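Local coordinates for uncharacterized protein (Streptococcus pneumoniae, PDB 3LFT) that binds L-tryptophan between its two lobes and is probably the substrate-binding component of an ABC transporter that takes up this amino acid, at residues V133-A138 and S185-I190; A138-S143 and V165-V170; I5-F10 and I39-S44; A73-A78 and A97-D102; K127-N132 and I281-S286. All coordinates share one frame; numbering follows the deposited sequence. Where two conformers were deposited one is given.

Interaction 1. Residues V133-A138 and S185-I190; sequences VKTIGA and SKVDAI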
# COMPACT_ATOMS: atom_id res chain seq x y z
N VAL A 133 6.74 9.02 -23.19
CA VAL A 133 5.89 9.64 -22.17
C VAL A 133 6.51 10.93 -21.65
O VAL A 133 7.65 10.94 -21.18
CB VAL A 133 5.66 8.65 -21.02
CG1 VAL A 133 5.16 9.36 -19.75
CG2 VAL A 133 4.68 7.57 -21.46
N LYS A 134 5.76 12.03 -21.76
CA LYS A 134 6.22 13.35 -21.32
C LYS A 134 5.49 13.86 -20.07
O LYS A 134 6.08 14.45 -19.16
CB LYS A 134 6.07 14.36 -22.46
CG LYS A 134 6.87 14.00 -23.71
CD LYS A 134 6.53 14.92 -24.86
CE LYS A 134 7.26 14.52 -26.13
NZ LYS A 134 6.84 15.39 -27.25
N THR A 135 4.18 13.61 -20.04
CA THR A 135 3.33 14.06 -18.94
C THR A 135 2.68 12.85 -18.28
O THR A 135 2.14 11.97 -18.95
CB THR A 135 2.24 15.05 -19.43
OG1 THR A 135 2.85 16.11 -20.17
CG2 THR A 135 1.45 15.64 -18.24
N ILE A 136 2.75 12.82 -16.96
CA ILE A 136 2.15 11.76 -16.16
C ILE A 136 0.98 12.31 -15.36
O ILE A 136 1.08 13.37 -14.76
CB ILE A 136 3.19 11.21 -15.17
CG1 ILE A 136 4.35 10.57 -15.93
CG2 ILE A 136 2.55 10.19 -14.23
CD1 ILE A 136 5.60 10.36 -15.11
N GLY A 137 -0.13 11.58 -15.34
CA GLY A 137 -1.24 11.92 -14.45
C GLY A 137 -1.17 11.03 -13.22
O GLY A 137 -1.20 9.80 -13.33
N ALA A 138 -1.09 11.64 -12.04
CA ALA A 138 -1.08 10.93 -10.77
C ALA A 138 -2.53 10.79 -10.30
O ALA A 138 -3.16 11.80 -9.99
CB ALA A 138 -0.24 11.70 -9.73
N SER A 185 -7.06 12.52 -21.71
CA SER A 185 -6.93 13.49 -22.80
C SER A 185 -5.84 14.51 -22.50
O SER A 185 -5.48 15.32 -23.37
CB SER A 185 -8.26 14.21 -23.03
OG SER A 185 -8.38 15.33 -22.17
N LYS A 186 -5.32 14.48 -21.27
CA LYS A 186 -4.34 15.47 -20.80
C LYS A 186 -2.93 14.93 -20.57
O LYS A 186 -1.96 15.71 -20.51
CB LYS A 186 -4.82 16.09 -19.48
CG LYS A 186 -6.05 16.99 -19.62
CD LYS A 186 -6.59 17.38 -18.25
CE LYS A 186 -7.70 18.41 -18.34
NZ LYS A 186 -7.16 19.74 -18.76
N VAL A 187 -2.82 13.62 -20.41
CA VAL A 187 -1.54 13.01 -20.02
C VAL A 187 -1.18 11.83 -20.90
O VAL A 187 -2.04 11.27 -21.58
CB VAL A 187 -1.52 12.58 -18.52
CG1 VAL A 187 -1.92 13.73 -17.62
CG2 VAL A 187 -2.43 11.36 -18.28
N ASP A 188 0.11 11.47 -20.86
CA ASP A 188 0.61 10.36 -21.66
C ASP A 188 0.59 9.03 -20.94
O ASP A 188 0.62 7.98 -21.57
CB ASP A 188 2.04 10.65 -22.11
CG ASP A 188 2.15 11.92 -22.93
OD1 ASP A 188 1.25 12.16 -23.77
OD2 ASP A 188 3.12 12.67 -22.70
N ALA A 189 0.55 9.08 -19.61
CA ALA A 189 0.59 7.88 -18.79
C ALA A 189 -0.09 8.18 -17.48
O ALA A 189 -0.11 9.33 -17.04
CB ALA A 189 2.04 7.44 -18.54
N ILE A 190 -0.64 7.13 -16.88
CA ILE A 190 -1.28 7.23 -15.56
C ILE A 190 -0.37 6.55 -14.56
O ILE A 190 0.08 5.43 -14.82
CB ILE A 190 -2.67 6.54 -15.55
CG1 ILE A 190 -3.63 7.21 -16.54
CG2 ILE A 190 -3.26 6.52 -14.12
CD1 ILE A 190 -4.84 6.35 -16.86

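Interaction 2. Residues A138-S143 and V165-V170; sequences ALYSSS and VETFAV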
# COMPACT_ATOMS: atom_id res chain seq x y z
N ALA A 138 -1.09 11.64 -12.04
CA ALA A 138 -1.08 10.93 -10.77
C ALA A 138 -2.53 10.79 -10.30
O ALA A 138 -3.16 11.80 -9.99
CB ALA A 138 -0.24 11.70 -9.73
N LEU A 139 -3.06 9.57 -10.29
CA LEU A 139 -4.42 9.27 -9.83
C LEU A 139 -4.34 8.69 -8.42
O LEU A 139 -3.69 7.68 -8.21
CB LEU A 139 -5.07 8.27 -10.78
CG LEU A 139 -6.47 7.78 -10.40
CD1 LEU A 139 -7.48 8.91 -10.47
CD2 LEU A 139 -6.88 6.64 -11.31
N TYR A 140 -5.02 9.32 -7.47
CA TYR A 140 -4.90 8.93 -6.06
C TYR A 140 -6.03 9.54 -5.28
O TYR A 140 -6.77 10.41 -5.79
CB TYR A 140 -3.57 9.40 -5.47
CG TYR A 140 -3.39 10.90 -5.32
CD1 TYR A 140 -3.42 11.49 -4.04
CD2 TYR A 140 -3.17 11.72 -6.42
CE1 TYR A 140 -3.23 12.85 -3.88
CE2 TYR A 140 -2.99 13.10 -6.25
CZ TYR A 140 -3.00 13.64 -4.98
OH TYR A 140 -2.82 15.01 -4.82
N SER A 141 -6.16 9.13 -4.03
CA SER A 141 -7.22 9.67 -3.19
C SER A 141 -6.76 10.82 -2.31
O SER A 141 -5.69 10.74 -1.68
CB SER A 141 -7.81 8.55 -2.36
OG SER A 141 -8.86 9.09 -1.58
N SER A 142 -7.57 11.87 -2.24
CA SER A 142 -7.37 12.94 -1.26
C SER A 142 -7.70 12.45 0.18
O SER A 142 -7.43 13.15 1.15
CB SER A 142 -8.20 14.17 -1.64
OG SER A 142 -9.57 13.81 -1.84
N SER A 143 -8.28 11.25 0.31
CA SER A 143 -8.59 10.70 1.65
C SER A 143 -7.40 10.01 2.33
O SER A 143 -7.47 9.68 3.49
CB SER A 143 -9.81 9.75 1.61
OG SER A 143 -9.52 8.55 0.86
N VAL A 165 4.26 16.07 -13.95
CA VAL A 165 3.21 15.34 -13.23
C VAL A 165 2.07 16.31 -12.96
O VAL A 165 2.28 17.40 -12.40
CB VAL A 165 3.71 14.74 -11.90
CG1 VAL A 165 2.57 14.05 -11.16
CG2 VAL A 165 4.86 13.78 -12.12
N GLU A 166 0.89 15.93 -13.43
CA GLU A 166 -0.35 16.62 -13.12
C GLU A 166 -1.14 15.74 -12.18
O GLU A 166 -1.24 14.52 -12.39
CB GLU A 166 -1.17 16.89 -14.40
CG GLU A 166 -2.44 17.74 -14.19
CD GLU A 166 -3.00 18.33 -15.48
OE1 GLU A 166 -3.96 19.12 -15.39
OE2 GLU A 166 -2.47 18.02 -16.57
N THR A 167 -1.70 16.34 -11.13
CA THR A 167 -2.42 15.56 -10.11
C THR A 167 -3.92 15.49 -10.36
O THR A 167 -4.54 16.48 -10.77
CB THR A 167 -2.12 16.09 -8.70
OG1 THR A 167 -2.46 17.48 -8.63
CG2 THR A 167 -0.65 15.91 -8.39
N PHE A 168 -4.49 14.30 -10.14
CA PHE A 168 -5.91 14.03 -10.30
C PHE A 168 -6.36 13.27 -9.07
O PHE A 168 -6.45 12.04 -9.06
CB PHE A 168 -6.19 13.27 -11.59
CG PHE A 168 -5.83 14.02 -12.83
CD1 PHE A 168 -6.77 14.83 -13.47
CD2 PHE A 168 -4.53 13.96 -13.34
CE1 PHE A 168 -6.43 15.54 -14.62
CE2 PHE A 168 -4.17 14.67 -14.48
CZ PHE A 168 -5.13 15.46 -15.12
N ALA A 169 -6.60 14.03 -8.00
CA ALA A 169 -7.07 13.44 -6.76
C ALA A 169 -8.57 13.22 -6.81
O ALA A 169 -9.32 14.04 -7.38
CB ALA A 169 -6.68 14.32 -5.57
N VAL A 170 -9.00 12.10 -6.25
CA VAL A 170 -10.41 11.80 -6.05
C VAL A 170 -10.69 11.64 -4.56
O VAL A 170 -9.82 11.17 -3.81
CB VAL A 170 -10.84 10.51 -6.82
CG1 VAL A 170 -10.67 10.70 -8.34
CG2 VAL A 170 -10.05 9.27 -6.40
O HOH W 1 -4.33 17.02 -5.75

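Interaction 3. Residues I5-F10 and I39-S44; sequences IGVLQF and IDFMNS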
# COMPACT_ATOMS: atom_id res chain seq x y z
N ILE A 5 -5.64 -11.21 19.80
CA ILE A 5 -5.36 -9.98 19.02
C ILE A 5 -6.56 -9.57 18.18
O ILE A 5 -7.34 -10.42 17.75
CB ILE A 5 -4.11 -10.09 18.13
CG1 ILE A 5 -4.32 -11.12 17.02
CG2 ILE A 5 -2.88 -10.48 18.94
CD1 ILE A 5 -3.19 -11.15 15.97
N GLY A 6 -6.72 -8.27 17.98
CA GLY A 6 -7.72 -7.77 17.06
C GLY A 6 -7.03 -7.27 15.80
O GLY A 6 -5.94 -6.68 15.87
N VAL A 7 -7.65 -7.53 14.65
CA VAL A 7 -7.09 -7.11 13.35
C VAL A 7 -8.16 -6.36 12.58
O VAL A 7 -9.27 -6.87 12.39
CB VAL A 7 -6.62 -8.31 12.53
CG1 VAL A 7 -6.13 -7.90 11.14
CG2 VAL A 7 -5.53 -9.08 13.25
N LEU A 8 -7.83 -5.13 12.16
CA LEU A 8 -8.72 -4.34 11.31
C LEU A 8 -8.06 -4.19 9.95
O LEU A 8 -6.99 -3.58 9.84
CB LEU A 8 -9.00 -2.95 11.93
CG LEU A 8 -9.91 -2.03 11.09
CD1 LEU A 8 -11.32 -2.61 10.94
CD2 LEU A 8 -9.96 -0.64 11.72
N GLN A 9 -8.67 -4.79 8.94
CA GLN A 9 -8.23 -4.59 7.57
C GLN A 9 -9.08 -3.47 6.97
O GLN A 9 -10.30 -3.49 7.05
CB GLN A 9 -8.37 -5.89 6.79
CG GLN A 9 -7.88 -5.76 5.34
CD GLN A 9 -7.84 -7.09 4.64
OE1 GLN A 9 -7.50 -8.12 5.23
NE2 GLN A 9 -8.18 -7.07 3.35
N PHE A 10 -8.43 -2.47 6.37
CA PHE A 10 -9.16 -1.28 5.97
C PHE A 10 -10.22 -1.59 4.92
O PHE A 10 -11.33 -1.08 5.00
CB PHE A 10 -8.20 -0.19 5.44
CG PHE A 10 -8.91 1.01 4.86
CD1 PHE A 10 -9.89 1.69 5.59
CD2 PHE A 10 -8.61 1.44 3.57
CE1 PHE A 10 -10.54 2.78 5.05
CE2 PHE A 10 -9.26 2.53 3.01
CZ PHE A 10 -10.23 3.21 3.75
N ILE A 39 -7.76 -14.68 17.11
CA ILE A 39 -7.76 -13.51 16.25
C ILE A 39 -9.18 -13.06 16.01
O ILE A 39 -10.01 -13.83 15.52
CB ILE A 39 -7.07 -13.78 14.89
CG1 ILE A 39 -5.64 -14.30 15.10
CG2 ILE A 39 -7.10 -12.52 14.00
CD1 ILE A 39 -4.89 -14.69 13.81
N ASP A 40 -9.47 -11.82 16.39
CA ASP A 40 -10.74 -11.17 16.03
C ASP A 40 -10.49 -10.27 14.82
O ASP A 40 -9.92 -9.18 14.96
CB ASP A 40 -11.31 -10.37 17.21
CG ASP A 40 -12.76 -9.90 16.97
OD1 ASP A 40 -13.44 -10.42 16.05
OD2 ASP A 40 -13.21 -9.02 17.72
N PHE A 41 -10.94 -10.73 13.66
CA PHE A 41 -10.72 -10.06 12.39
C PHE A 41 -11.94 -9.27 11.95
O PHE A 41 -13.05 -9.80 11.95
CB PHE A 41 -10.36 -11.08 11.31
CG PHE A 41 -10.16 -10.46 9.95
CD1 PHE A 41 -8.92 -9.97 9.57
CD2 PHE A 41 -11.22 -10.35 9.05
CE1 PHE A 41 -8.74 -9.38 8.32
CE2 PHE A 41 -11.05 -9.77 7.80
CZ PHE A 41 -9.79 -9.29 7.43
N MSE A 42 -11.71 -8.02 11.55
CA MSE A 42 -12.77 -7.18 11.02
C MSE A 42 -12.28 -6.44 9.78
O MSE A 42 -11.09 -6.13 9.68
CB MSE A 42 -13.22 -6.15 12.07
CG MSE A 42 -13.59 -6.75 13.42
SE MSE A 42 -14.52 -5.47 14.55
CE MSE A 42 -16.29 -5.70 13.76
N ASN A 43 -13.20 -6.15 8.86
CA ASN A 43 -12.88 -5.43 7.63
C ASN A 43 -13.83 -4.25 7.51
O ASN A 43 -15.05 -4.41 7.47
CB ASN A 43 -13.03 -6.39 6.43
CG ASN A 43 -12.50 -5.80 5.14
OD1 ASN A 43 -12.68 -4.62 4.87
ND2 ASN A 43 -11.86 -6.64 4.33
N SER A 44 -13.27 -3.04 7.50
CA SER A 44 -14.07 -1.81 7.43
C SER A 44 -14.56 -1.45 6.02
O SER A 44 -15.30 -0.46 5.87
CB SER A 44 -13.34 -0.65 8.10
OG SER A 44 -12.00 -0.57 7.66

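Interaction 4. Residues A73-A78 and A97-D102; sequences AAQGLA and ANLVKD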
# COMPACT_ATOMS: atom_id res chain seq x y z
N ALA A 73 -6.72 2.13 8.67
CA ALA A 73 -7.02 1.21 9.76
C ALA A 73 -6.12 1.45 10.96
O ALA A 73 -6.59 1.50 12.09
CB ALA A 73 -6.93 -0.23 9.31
N ALA A 74 -4.82 1.60 10.73
CA ALA A 74 -3.91 1.90 11.83
C ALA A 74 -4.26 3.23 12.47
O ALA A 74 -4.20 3.34 13.69
CB ALA A 74 -2.46 1.90 11.34
N GLN A 75 -4.62 4.24 11.68
CA GLN A 75 -5.03 5.53 12.22
C GLN A 75 -6.30 5.41 13.07
O GLN A 75 -6.40 6.02 14.12
CB GLN A 75 -5.20 6.57 11.12
CG GLN A 75 -3.87 7.03 10.50
CD GLN A 75 -4.07 8.00 9.37
OE1 GLN A 75 -4.89 7.76 8.49
NE2 GLN A 75 -3.28 9.06 9.34
N GLY A 76 -7.26 4.60 12.62
CA GLY A 76 -8.47 4.40 13.42
C GLY A 76 -8.16 3.80 14.78
O GLY A 76 -8.69 4.24 15.81
N LEU A 77 -7.30 2.79 14.79
CA LEU A 77 -6.95 2.12 16.03
C LEU A 77 -6.13 3.04 16.94
O LEU A 77 -6.40 3.12 18.14
CB LEU A 77 -6.20 0.82 15.74
CG LEU A 77 -7.01 -0.26 15.03
CD1 LEU A 77 -6.07 -1.34 14.54
CD2 LEU A 77 -8.06 -0.88 15.93
N ALA A 78 -5.15 3.76 16.38
CA ALA A 78 -4.31 4.66 17.17
C ALA A 78 -5.10 5.85 17.74
O ALA A 78 -4.74 6.39 18.78
CB ALA A 78 -3.14 5.15 16.34
N ALA A 97 1.61 10.12 8.75
CA ALA A 97 0.30 9.68 9.21
C ALA A 97 0.06 10.05 10.67
O ALA A 97 -1.02 9.81 11.20
CB ALA A 97 0.17 8.16 9.01
N ASN A 98 1.05 10.68 11.31
CA ASN A 98 1.00 11.05 12.73
C ASN A 98 0.86 9.82 13.64
O ASN A 98 0.23 9.89 14.69
CB ASN A 98 -0.13 12.07 13.00
CG ASN A 98 0.13 12.94 14.23
OD1 ASN A 98 -0.81 13.41 14.89
ND2 ASN A 98 1.38 13.21 14.49
N LEU A 99 1.45 8.70 13.21
CA LEU A 99 1.38 7.44 13.95
C LEU A 99 2.58 7.20 14.85
O LEU A 99 2.45 6.56 15.91
CB LEU A 99 1.20 6.25 12.98
CG LEU A 99 -0.21 6.13 12.40
CD1 LEU A 99 -0.23 5.18 11.20
CD2 LEU A 99 -1.20 5.66 13.45
N VAL A 100 3.74 7.70 14.43
CA VAL A 100 4.98 7.58 15.20
C VAL A 100 5.70 8.91 15.15
O VAL A 100 5.51 9.67 14.20
CB VAL A 100 5.91 6.47 14.65
CG1 VAL A 100 5.16 5.13 14.53
CG2 VAL A 100 6.48 6.86 13.27
N LYS A 101 6.51 9.19 16.17
CA LYS A 101 7.31 10.43 16.17
C LYS A 101 8.48 10.35 15.18
O LYS A 101 8.76 11.31 14.46
CB LYS A 101 7.82 10.76 17.57
CG LYS A 101 8.56 12.08 17.62
CD LYS A 101 8.77 12.56 19.03
CE LYS A 101 9.58 13.84 19.02
NZ LYS A 101 8.85 14.94 18.33
N ASP A 102 9.18 9.21 15.20
CA ASP A 102 10.22 8.92 14.21
C ASP A 102 10.32 7.40 14.09
O ASP A 102 9.64 6.65 14.83
CB ASP A 102 11.57 9.62 14.48
CG ASP A 102 12.26 9.14 15.74
OD1 ASP A 102 12.44 7.93 15.93
OD2 ASP A 102 12.71 10.01 16.52

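Interaction 5. Residues K127-N132 and I281-S286; sequences KALTPN and ITIPES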
# COMPACT_ATOMS: atom_id res chain seq x y z
N LYS A 127 10.92 6.07 -17.72
CA LYS A 127 11.87 6.61 -18.70
C LYS A 127 12.42 5.52 -19.62
O LYS A 127 12.64 5.77 -20.80
CB LYS A 127 13.03 7.31 -17.99
CG LYS A 127 12.65 8.56 -17.23
CD LYS A 127 12.29 9.74 -18.12
CE LYS A 127 13.49 10.23 -18.91
NZ LYS A 127 13.20 11.58 -19.47
N ALA A 128 12.66 4.33 -19.07
CA ALA A 128 13.25 3.24 -19.84
C ALA A 128 12.23 2.52 -20.72
O ALA A 128 12.52 2.18 -21.88
CB ALA A 128 13.93 2.25 -18.91
N LEU A 129 11.04 2.29 -20.17
CA LEU A 129 10.06 1.45 -20.82
C LEU A 129 9.17 2.21 -21.81
O LEU A 129 8.79 1.68 -22.86
CB LEU A 129 9.22 0.73 -19.75
CG LEU A 129 8.20 -0.32 -20.20
CD1 LEU A 129 8.85 -1.44 -20.99
CD2 LEU A 129 7.50 -0.88 -18.97
N THR A 130 8.83 3.45 -21.47
CA THR A 130 8.02 4.29 -22.33
C THR A 130 8.73 5.64 -22.51
O THR A 130 8.34 6.65 -21.91
CB THR A 130 6.57 4.49 -21.81
OG1 THR A 130 6.61 4.87 -20.43
CG2 THR A 130 5.77 3.20 -21.95
N PRO A 131 9.78 5.66 -23.35
CA PRO A 131 10.54 6.89 -23.49
C PRO A 131 9.76 8.04 -24.15
O PRO A 131 10.22 9.18 -24.09
CB PRO A 131 11.74 6.48 -24.36
CG PRO A 131 11.29 5.23 -25.07
CD PRO A 131 10.39 4.54 -24.10
N ASN A 132 8.61 7.75 -24.76
CA ASN A 132 7.79 8.80 -25.38
C ASN A 132 6.85 9.53 -24.42
O ASN A 132 6.23 10.53 -24.77
CB ASN A 132 7.00 8.23 -26.58
CG ASN A 132 6.51 9.32 -27.55
OD1 ASN A 132 7.16 10.35 -27.76
ND2 ASN A 132 5.36 9.06 -28.18
N ILE A 281 4.64 -1.49 -27.21
CA ILE A 281 5.84 -1.13 -26.47
C ILE A 281 6.89 -2.23 -26.67
O ILE A 281 6.57 -3.43 -26.73
CB ILE A 281 5.50 -0.91 -24.97
CG1 ILE A 281 4.64 0.34 -24.81
CG2 ILE A 281 6.76 -0.78 -24.13
CD1 ILE A 281 3.99 0.46 -23.41
N THR A 282 8.14 -1.81 -26.83
CA THR A 282 9.25 -2.74 -26.78
C THR A 282 9.73 -2.79 -25.35
O THR A 282 9.93 -1.76 -24.71
CB THR A 282 10.44 -2.30 -27.67
OG1 THR A 282 10.90 -1.01 -27.26
CG2 THR A 282 10.04 -2.24 -29.12
N ILE A 283 9.87 -3.99 -24.82
CA ILE A 283 10.51 -4.11 -23.52
C ILE A 283 12.01 -4.26 -23.74
O ILE A 283 12.44 -5.23 -24.36
CB ILE A 283 9.96 -5.30 -22.70
CG1 ILE A 283 8.44 -5.20 -22.53
CG2 ILE A 283 10.66 -5.36 -21.35
CD1 ILE A 283 7.78 -6.48 -22.03
N PRO A 284 12.80 -3.29 -23.24
CA PRO A 284 14.25 -3.42 -23.43
C PRO A 284 14.76 -4.71 -22.81
O PRO A 284 14.25 -5.15 -21.78
CB PRO A 284 14.82 -2.21 -22.69
CG PRO A 284 13.73 -1.22 -22.66
CD PRO A 284 12.44 -2.02 -22.58
N GLU A 285 15.76 -5.31 -23.45
CA GLU A 285 16.34 -6.57 -22.98
C GLU A 285 16.76 -6.49 -21.50
O GLU A 285 16.46 -7.40 -20.73
CB GLU A 285 17.53 -6.99 -23.86
N SER A 286 17.43 -5.41 -21.11
CA SER A 286 17.87 -5.23 -19.72
C SER A 286 16.70 -5.12 -18.74
O SER A 286 16.76 -5.65 -17.62
CB SER A 286 18.80 -4.01 -19.60
OG SER A 286 18.11 -2.80 -19.89
O HOH W 2 10.20 0.71 -24.98

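Interaction 1. Residues V133-A138 and S185-I190
Asp188 turns one carboxylate oxygen, OD2, back onto the chain entering strand 135-141. Two successive backbone amides grip that oxygen: Lys134 N at 2.9 Å from Asp188 OD2, on its anti side, and Thr135 N at 3.0 Å from Asp188 OD2, from above the carboxylate plane. They come from opposite faces of the group, which fixes its rotation. Asp188 CG lies anti to its carbonyl carbon (chi1 -59°), and Asp188 N donates to Thr135 O at 2.8 Å; Ala189 N reaches the same Thr135 O only weakly. Two residues on, Gly137 N makes a nearly straight bond to Ala189 O (2.8 Å, 173° at the hydrogen).

The tight part lies around that glycine. Val187 presses its branches onto the bare backbone there, with CG1 3.6 Å from Gly137 N. At the start of the segment, Val133 CG1 and CG2 both stand 3.9 Å from Ala189 CB, and Ile126 of helix 119-129 also packs on Val133. The outer side is loose. The extended chain of Lys134 leaves the contact, its NZ ending 6.5 Å from Asp188 OD2, not in contact, though opposite charges at this range may attract weakly; Lys186 likewise runs outward. Side by side and parallel, strands 135-141 and 189-192 form the middle of the four-stranded sheet in one lobe, the alpha/beta arrangement characteristic of periplasmic-binding-protein-like domains.

Interaction 2. Residues A138-S143 and V165-V170
Ala138 to Ser141 pair in parallel with Thr167 to Val170, the short strand axes 4.6 Å apart at closest and turned 24° against each other. Ala138 takes part with both its N and O, to Glu166 O and Phe168 N, while Tyr140 N to Phe168 O is stretched and weak. Tyr140 carries the side-chain contact. Its CG sits between the backbone N and carbonyl carbon (chi1 68°), and the ring takes Ala169 CB over one face, 3.8 Å from CZ, as a CH-pi contact displaced toward the rim. Thr167 CB comes to the ring edge, 4.0 Å from Tyr140 CE2. This is the strand pair of a beta-alpha-beta unit whose crossover, helix 145-160, packs on the face of the sheet that carries Tyr140, through Ser147 and Val151. A water 2.7 Å from Tyr140 OH also reaches Thr167 OG1 weakly. On the opposite face of the sheet, Leu139 CD1 meets Val170 CG1 at 4.2 Å, and Thr179 of helix 176-183 lies against Leu139, Phe168 and Val170. Where the first strand ends, Ser142 N bonds to Val170 O (2.8 Å), approaching from above the carbonyl plane. Ser141 OG and Ser143 OG share a hydrogen bond of 2.6 Å beside it.

Interaction 3. Residues I5-F10 and I39-S44
Gln9 OE1 meets the Phe41 ring at its edge, 3.4 Å from Phe41 CZ. Because OE1 lies in the ring plane, it would face the slightly positive rim hydrogens; the amide itself stands almost upright to the ring, 80° between the planes. Gln9 CB touches the same end of the ring, and Val7 CG1 approaches Phe41 CD1 obliquely at 3.8 Å. Tyr20 of helix 14-29 stacks on the phenylalanine. The other end of the glutamine amide is held elsewhere: NE2 donates to Val11 O and Asp17 OD1, which settles which way round the group sits. Asn43 crosses it obliquely, the two amide planes 42° apart, while its OD1 takes the amide of Glu45.

Toward the N-terminal ends of the strands the packing becomes aliphatic. Ile5 and Ile39 lie side by side, pointing the same way, with their CG1 atoms 3.9 Å apart. On the reverse face of the sheet Leu8 CD1 rests 4.2 Å from CB of Met42, a selenomethionine, and helix 48-58 packs on both. Five regular parallel backbone bonds tie the strands together, ending with Ser44 N to Gln9 O. Just beyond, Ser44 OG adds a side-chain bond to Phe10 O at 2.8 Å, with its hydroxyl placed between the backbone N and carbonyl carbon (chi1 47°). The side chain of Phe10 is about 6 Å from the bound tryptophan. Two parallel strands joined through helix 14-29, with the ligand beyond their C-terminal ends, form the beta-alpha-beta opening of a Rossmann-like lobe.

Interaction 4. Residues A73-A78 and A97-D102
Leu99 and Gln75 divide this contact between an apolar half and a polar half. Leu99 aims its two methyls at helix 71-80. CD2 lies 3.5 Å from Ala78 CB and 3.8 Å from Ala74 O, while CD1 is 4.0 Å from Ala74 CB and 4.1 Å from Gln75 CG. The two alanines are one helical turn apart, so the fork of the leucine sits against the strip between them; its side chain crosses that of Gln75 at about a right angle. Gln75 reaches past it to the chain just before. NE2 donates to Ala97 O at 3.0 Å with 164° at the hydrogen, in the carbonyl plane and on a lone pair; the oxygen also lies in the amide plane of the glutamine. Both groups are thus well aligned.

In the next shell, Asn98 adopts a left-handed backbone conformation (phi 61°), and around it the chain turns so that the Ala97 carbonyl and the Leu99 side chain both meet the helix. Gln75 NE2 has a second acceptor, Asp145 OD2, at the start of helix 145-160 in the other lobe. One amide group therefore joins a loop of its own lobe to the opposite one, consistent with a closed, ligand-bound form; the side chain of Ala97 is about 7 Å from the bound tryptophan. Farther in, Met88 of strand 86-89 packs against Leu99 and Ile91 touches Ala74. The loop leading from strand 86-89 to strand 110-115 thus meets the flank of helix 71-80 at Ala97 and Leu99 and then turns away, while Leu77 of that helix packs on Val86.

Interaction 5. Residues K127-N132 and I281-S286
Leu129, at the end of helix 119-129, meets three parts of the facing loop with a single methyl. CG lies anti to the backbone N (chi1 -174°), and beyond it CD1 is 3.8 Å from Ile281 CG2, 4.1 Å from Ile283 CG1 and 4.0 Å from Pro284 CD. The loop bends round this methyl, with Ile281 on one part of the curve and Pro284 on another.

Ile281 is the second main contributor, its side chain crossing that of Leu129 at about a right angle. Its two branches have separate tasks. CG2 packs close to the main chain, 3.4 Å from Leu129 O, whereas the longer arm takes CD1 to within 3.6 Å of Thr130 CG2. That methyl is the part of Thr130 turned to the contact; its hydroxyl is bonded to Tyr217 OH and to Ile126 O, which holds the threonine in place where the chain leaves helical geometry. Leu229 packs on Leu129, Thr130 and Ile281 together.

Pro284 touches the last helical turn with CG and CD, CG lying 3.7 Å from Ala128 O. It occupies the N-cap position of helix 285-290. A water links the segments, donating to both Leu129 O (2.7 Å) and Thr282 O. The contact is thus apolar packing beside a water bridge: the loop between helices 273-278 and 285-290, near the C-terminus, packs on the end of a helix in the four-stranded alpha/beta lobe of this two-lobed binding-protein fold.

How the interactions relate
Two groups of contacts emerge, one in each lobe. Interactions 3 and 4 come first along the chain and touch through Ala73, which packs on Leu8 and Phe10; both belong to the lobe with the six-stranded parallel sheet. Interactions 1 and 2 share strand 135-141, flanked by strands 189-192 and 164-170 in the four-stranded sheet, with centres 12 Å apart. Interaction 2 is nested within the loop closed by interaction 1, and that within the loop closed by interaction 5. Interactions 3 and 5 lie 41 Å apart between centres, whereas interactions 2 and 3 approach to about 6 Å at nearest atoms. Two separate alpha/beta lobes thus meet at the tryptophan cleft, consistent with a binding-protein fold.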